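Local atomic coordinates of D-glycerate 2-kinase (Thermotoga maritima, PDB entry 2B8N), a protein that catalyses the magnesium-dependent transfer of a phosphate group from ATP to D-glycerate, giving 2-phosphoglycerate in the degradation of serine. Residues K78-T83 / R114-L119; G335-E340 / N419-I424. All coordinates share one frame; numbering follows the deposited sequence.

Contact 1 of 2, residues K78-T83 / R114-L119; sequences KGVVVT and RRVLEL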
# COMPACT_ATOMS: atom_id res chain seq x y z
N LYS A 78 -24.14 -10.27 8.90
CA LYS A 78 -23.44 -11.17 7.98
C LYS A 78 -22.06 -10.58 7.70
O LYS A 78 -21.92 -9.36 7.57
CB LYS A 78 -24.22 -11.34 6.67
CG LYS A 78 -24.48 -12.82 6.29
CD LYS A 78 -23.20 -13.59 5.93
CE LYS A 78 -22.97 -14.84 6.84
NZ LYS A 78 -22.17 -14.55 8.10
N GLY A 79 -21.06 -11.44 7.63
CA GLY A 79 -19.71 -11.03 7.29
C GLY A 79 -19.09 -11.95 6.24
O GLY A 79 -19.33 -13.17 6.22
N VAL A 80 -18.29 -11.35 5.37
CA VAL A 80 -17.60 -12.07 4.31
C VAL A 80 -16.20 -11.48 4.10
O VAL A 80 -15.99 -10.27 4.18
CB VAL A 80 -18.42 -12.09 3.00
CG1 VAL A 80 -18.58 -10.68 2.45
CG2 VAL A 80 -17.79 -13.01 1.96
N VAL A 81 -15.24 -12.38 3.85
CA VAL A 81 -13.82 -12.06 3.80
C VAL A 81 -13.23 -12.69 2.53
O VAL A 81 -13.39 -13.90 2.31
CB VAL A 81 -13.13 -12.62 5.07
CG1 VAL A 81 -11.60 -12.61 4.95
CG2 VAL A 81 -13.60 -11.85 6.32
N VAL A 82 -12.59 -11.86 1.70
CA VAL A 82 -11.82 -12.33 0.52
C VAL A 82 -10.37 -11.81 0.63
O VAL A 82 -10.15 -10.60 0.71
CB VAL A 82 -12.44 -11.87 -0.82
CG1 VAL A 82 -11.74 -12.57 -2.00
CG2 VAL A 82 -13.91 -12.16 -0.87
N THR A 83 -9.39 -12.70 0.65
CA THR A 83 -7.99 -12.26 0.77
C THR A 83 -7.12 -13.16 -0.11
O THR A 83 -7.64 -14.01 -0.82
CB THR A 83 -7.54 -12.19 2.28
OG1 THR A 83 -6.32 -11.46 2.42
CG2 THR A 83 -7.37 -13.57 2.89
N ARG A 114 -19.20 -12.74 -6.90
CA ARG A 114 -20.59 -13.04 -7.15
C ARG A 114 -21.34 -13.22 -5.82
O ARG A 114 -22.46 -12.74 -5.66
CB ARG A 114 -20.70 -14.25 -8.08
CG ARG A 114 -22.07 -14.83 -8.24
CD ARG A 114 -22.00 -15.90 -9.33
NE ARG A 114 -21.85 -15.27 -10.64
CZ ARG A 114 -21.07 -15.70 -11.64
NH1 ARG A 114 -20.31 -16.79 -11.52
NH2 ARG A 114 -21.06 -15.00 -12.79
N ARG A 115 -20.71 -13.89 -4.86
CA ARG A 115 -21.33 -14.11 -3.53
C ARG A 115 -21.49 -12.81 -2.75
O ARG A 115 -22.51 -12.59 -2.11
CB ARG A 115 -20.51 -15.12 -2.70
CG ARG A 115 -20.95 -15.31 -1.25
CD ARG A 115 -22.43 -15.60 -1.16
NE ARG A 115 -22.81 -16.16 0.14
CZ ARG A 115 -24.07 -16.43 0.49
NH1 ARG A 115 -25.05 -16.23 -0.38
NH2 ARG A 115 -24.34 -16.95 1.68
N VAL A 116 -20.48 -11.93 -2.82
CA VAL A 116 -20.58 -10.62 -2.18
C VAL A 116 -21.80 -9.82 -2.70
O VAL A 116 -22.45 -9.11 -1.92
CB VAL A 116 -19.30 -9.75 -2.39
CG1 VAL A 116 -19.51 -8.35 -1.84
CG2 VAL A 116 -18.08 -10.39 -1.74
N LEU A 117 -22.09 -9.94 -3.99
CA LEU A 117 -23.21 -9.19 -4.60
C LEU A 117 -24.55 -9.80 -4.20
O LEU A 117 -25.56 -9.10 -4.18
CB LEU A 117 -23.07 -9.10 -6.14
CG LEU A 117 -21.90 -8.26 -6.71
CD1 LEU A 117 -21.81 -8.33 -8.21
CD2 LEU A 117 -21.94 -6.80 -6.30
N GLU A 118 -24.55 -11.10 -3.86
CA GLU A 118 -25.75 -11.74 -3.30
C GLU A 118 -26.01 -11.19 -1.91
O GLU A 118 -27.14 -10.91 -1.55
CB GLU A 118 -25.62 -13.26 -3.25
CG GLU A 118 -25.46 -13.85 -4.64
CD GLU A 118 -26.42 -14.98 -4.88
OE1 GLU A 118 -27.65 -14.76 -4.69
OE2 GLU A 118 -25.95 -16.08 -5.24
N LEU A 119 -24.94 -11.00 -1.15
CA LEU A 119 -25.08 -10.44 0.18
C LEU A 119 -25.55 -8.98 0.18
O LEU A 119 -26.18 -8.56 1.15
CB LEU A 119 -23.80 -10.57 1.00
CG LEU A 119 -23.28 -12.00 1.20
CD1 LEU A 119 -22.22 -12.05 2.32
CD2 LEU A 119 -24.40 -12.99 1.48

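Contact 2 of 2, residues G335-E340 / N419-I424; sequences GGRNQE and NVNDLI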
# COMPACT_ATOMS: atom_id res chain seq x y z
N GLY A 335 17.99 -7.11 -3.79
CA GLY A 335 17.83 -5.86 -3.05
C GLY A 335 16.39 -5.38 -3.09
O GLY A 335 15.46 -6.17 -3.27
N GLY A 336 16.20 -4.09 -2.89
CA GLY A 336 14.86 -3.53 -2.91
C GLY A 336 15.02 -2.04 -2.81
O GLY A 336 16.12 -1.58 -2.53
N ARG A 337 13.96 -1.28 -3.05
CA ARG A 337 14.10 0.17 -2.99
C ARG A 337 14.63 0.69 -1.64
O ARG A 337 15.55 1.52 -1.61
CB ARG A 337 12.80 0.88 -3.37
CG ARG A 337 11.60 0.61 -2.48
CD ARG A 337 10.34 0.96 -3.25
NE ARG A 337 9.16 1.11 -2.40
CZ ARG A 337 8.10 0.29 -2.39
NH1 ARG A 337 8.02 -0.76 -3.21
NH2 ARG A 337 7.10 0.54 -1.58
N ASN A 338 14.07 0.21 -0.53
CA ASN A 338 14.50 0.72 0.77
C ASN A 338 15.95 0.33 1.10
O ASN A 338 16.68 1.07 1.79
CB ASN A 338 13.52 0.28 1.88
CG ASN A 338 12.10 0.89 1.69
OD1 ASN A 338 11.94 2.10 1.78
ND2 ASN A 338 11.09 0.04 1.45
N GLN A 339 16.39 -0.81 0.59
CA GLN A 339 17.76 -1.26 0.86
C GLN A 339 18.78 -0.46 0.03
O GLN A 339 19.90 -0.20 0.49
CB GLN A 339 17.90 -2.76 0.63
CG GLN A 339 17.20 -3.60 1.68
CD GLN A 339 16.94 -5.01 1.24
OE1 GLN A 339 17.85 -5.71 0.83
NE2 GLN A 339 15.69 -5.45 1.32
N GLU A 340 18.37 -0.05 -1.18
CA GLU A 340 19.23 0.82 -2.01
C GLU A 340 19.32 2.22 -1.45
O GLU A 340 20.39 2.82 -1.47
CB GLU A 340 18.75 0.89 -3.46
CG GLU A 340 19.14 -0.34 -4.23
CD GLU A 340 19.26 -0.11 -5.69
OE1 GLU A 340 19.12 1.05 -6.15
OE2 GLU A 340 19.50 -1.14 -6.37
N ASN A 419 0.41 -2.65 4.51
CA ASN A 419 1.24 -1.99 3.52
C ASN A 419 0.76 -0.57 3.25
O ASN A 419 -0.31 -0.36 2.68
CB ASN A 419 1.27 -2.79 2.22
CG ASN A 419 2.23 -2.20 1.20
OD1 ASN A 419 3.22 -1.52 1.54
ND2 ASN A 419 1.95 -2.45 -0.07
N VAL A 420 1.55 0.41 3.69
CA VAL A 420 1.29 1.80 3.35
C VAL A 420 2.56 2.44 2.83
O VAL A 420 2.84 3.59 3.13
CB VAL A 420 0.72 2.61 4.54
CG1 VAL A 420 -0.55 1.98 5.06
CG2 VAL A 420 1.75 2.75 5.67
N ASN A 421 3.30 1.68 2.03
CA ASN A 421 4.53 2.12 1.37
C ASN A 421 5.70 2.32 2.37
O ASN A 421 5.88 1.49 3.25
CB ASN A 421 4.24 3.32 0.45
CG ASN A 421 3.26 2.97 -0.67
OD1 ASN A 421 2.19 3.59 -0.81
ND2 ASN A 421 3.63 1.95 -1.46
N ASP A 422 6.50 3.38 2.23
CA ASP A 422 7.83 3.44 2.85
C ASP A 422 7.93 4.50 3.97
O ASP A 422 7.38 5.60 3.85
CB ASP A 422 8.90 3.67 1.76
CG ASP A 422 8.89 2.57 0.68
OD1 ASP A 422 8.37 1.46 0.95
OD2 ASP A 422 9.43 2.78 -0.44
N LEU A 423 8.62 4.15 5.05
CA LEU A 423 9.01 5.11 6.09
C LEU A 423 10.54 5.20 6.15
O LEU A 423 11.21 4.16 6.22
CB LEU A 423 8.45 4.68 7.46
CG LEU A 423 8.90 5.50 8.68
CD1 LEU A 423 8.49 6.94 8.50
CD2 LEU A 423 8.35 4.95 9.97
N ILE A 424 11.08 6.42 6.12
CA ILE A 424 12.49 6.65 6.32
C ILE A 424 12.68 7.61 7.47
O ILE A 424 12.00 8.62 7.54
CB ILE A 424 13.17 7.27 5.10
CG1 ILE A 424 13.02 6.37 3.86
CG2 ILE A 424 14.67 7.51 5.41
CD1 ILE A 424 11.83 6.67 3.00

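Contact 1 of 2, residues K78-T83 / R114-L119
L119 on helix 107-120 lies over V80 and K78 of strand 76-84, in the beta-alpha-beta crossover of a parallel alpha/beta sheet. The chain leaves strand 96-100, crosses through helix 107-120 and re-enters the sheet as strand 128-133, with strands 76-84 and 52-57 lying between those two in the sheet order. The short axes are 9.9 Å apart and their directions differ by 160°, so the helix runs nearly antiparallel to the strand it covers.

Traced outward, L119 meets the strand through its tip. CB and CG serve as the spacer: CG stands anti to the carbonyl carbon (chi1 -58°), and CD1 continues away from CA toward the sheet. There CD1 meets V80 at two atoms, CB at 3.9 Å and CG1 at 3.9 Å. The same methyl reaches CD of K78 at 4.0 Å, bridging two residues that point to the same side of the strand. The other branch, CD2, turns back to its own helix and sits 3.6 Å above the plane of the R115 guanidinium, over its centre. R115 NE in turn forms a salt bridge with E96 of strand 96-100, which probably helps to hold the guanidinium in place.

K78 offers only its aliphatic part; its chain bends at chi2, chi3 and chi4, and NZ ends on the backbone oxygen of D94. Buried V80 faces the helix, and its backbone bonds to L54 and A56 hold it within the sheet. One turn before L119 comes V116, which also touches F141 and F185, and its CG2 meets CG1 of V80 at 4.2 Å.

Contact 2 of 2, residues G335-E340 / N419-I424
The N-terminal turn of helix 337-348 is joined to the start of strand 422-428 by a salt bridge and a side-chain amide hydrogen bond, R337 and N338 both binding the carboxylate of D422. The strand is an inner member of a six-stranded mixed sheet, between strands 317-323 and 355-361 and antiparallel to both; the two segments fall in the MOFRL family region. G336 occupies the N-cap position, and D366 accepts from the backbone nitrogens of N338 and Q339, so a second carboxylate sits at this helix start.

The guanidinium approaches D422 edge-on. R337 NE gives a bond of 2.6 Å to OD2, with an N-H...O angle of 160°, and OD2 receives it on its syn lone pair. NH2 adds a weak, strongly bent bond of 3.0 Å to OD1, consistent with the 35° between the guanidinium and carboxylate planes. The arginine gets there with CG placed between its backbone N and carbonyl carbon (chi1 61°), from where the chain runs extended to NE.

N338 comes from another direction. Its ND2 donates to OD1 of D422 at 3.1 Å from well above the carboxylate plane, while D422 OD1 lies close to the N338 amide plane and takes two bonds, one of them weak. With an alanine in place of D422, both oxygens are gone, and the R337 guanidinium would probably lose its anionic mate and be freer to turn, with N338 ND2 deprived of this acceptor.

Just before the strand, N421 ND2 lies obliquely near R337 NH2, and T362 OG1 binds the backbone at V420 N and N421 O. The bend is an Asx turn, in which N419 OD1 accepts from N421 N at 3.2 Å.

Contacts 1 and 2 belong to separate parts of the chain, the first within the DUF4147 range and the second within the MOFRL range. Their centres are 33 Å apart, and their nearest atoms about 11 Å, so they do not touch. Each sets a helix against a sheet, but a different sheet and by different means: apolar side chains in contact 1, a charged and amide network in contact 2. Contact 2 lies closer to the middle of the chain, 11 Å from its centre against 23 Å for contact 1. Neither contact can be tied to the ATP or glycerate site from the evidence at hand, since none of their residues is identified as binding substrate or magnesium.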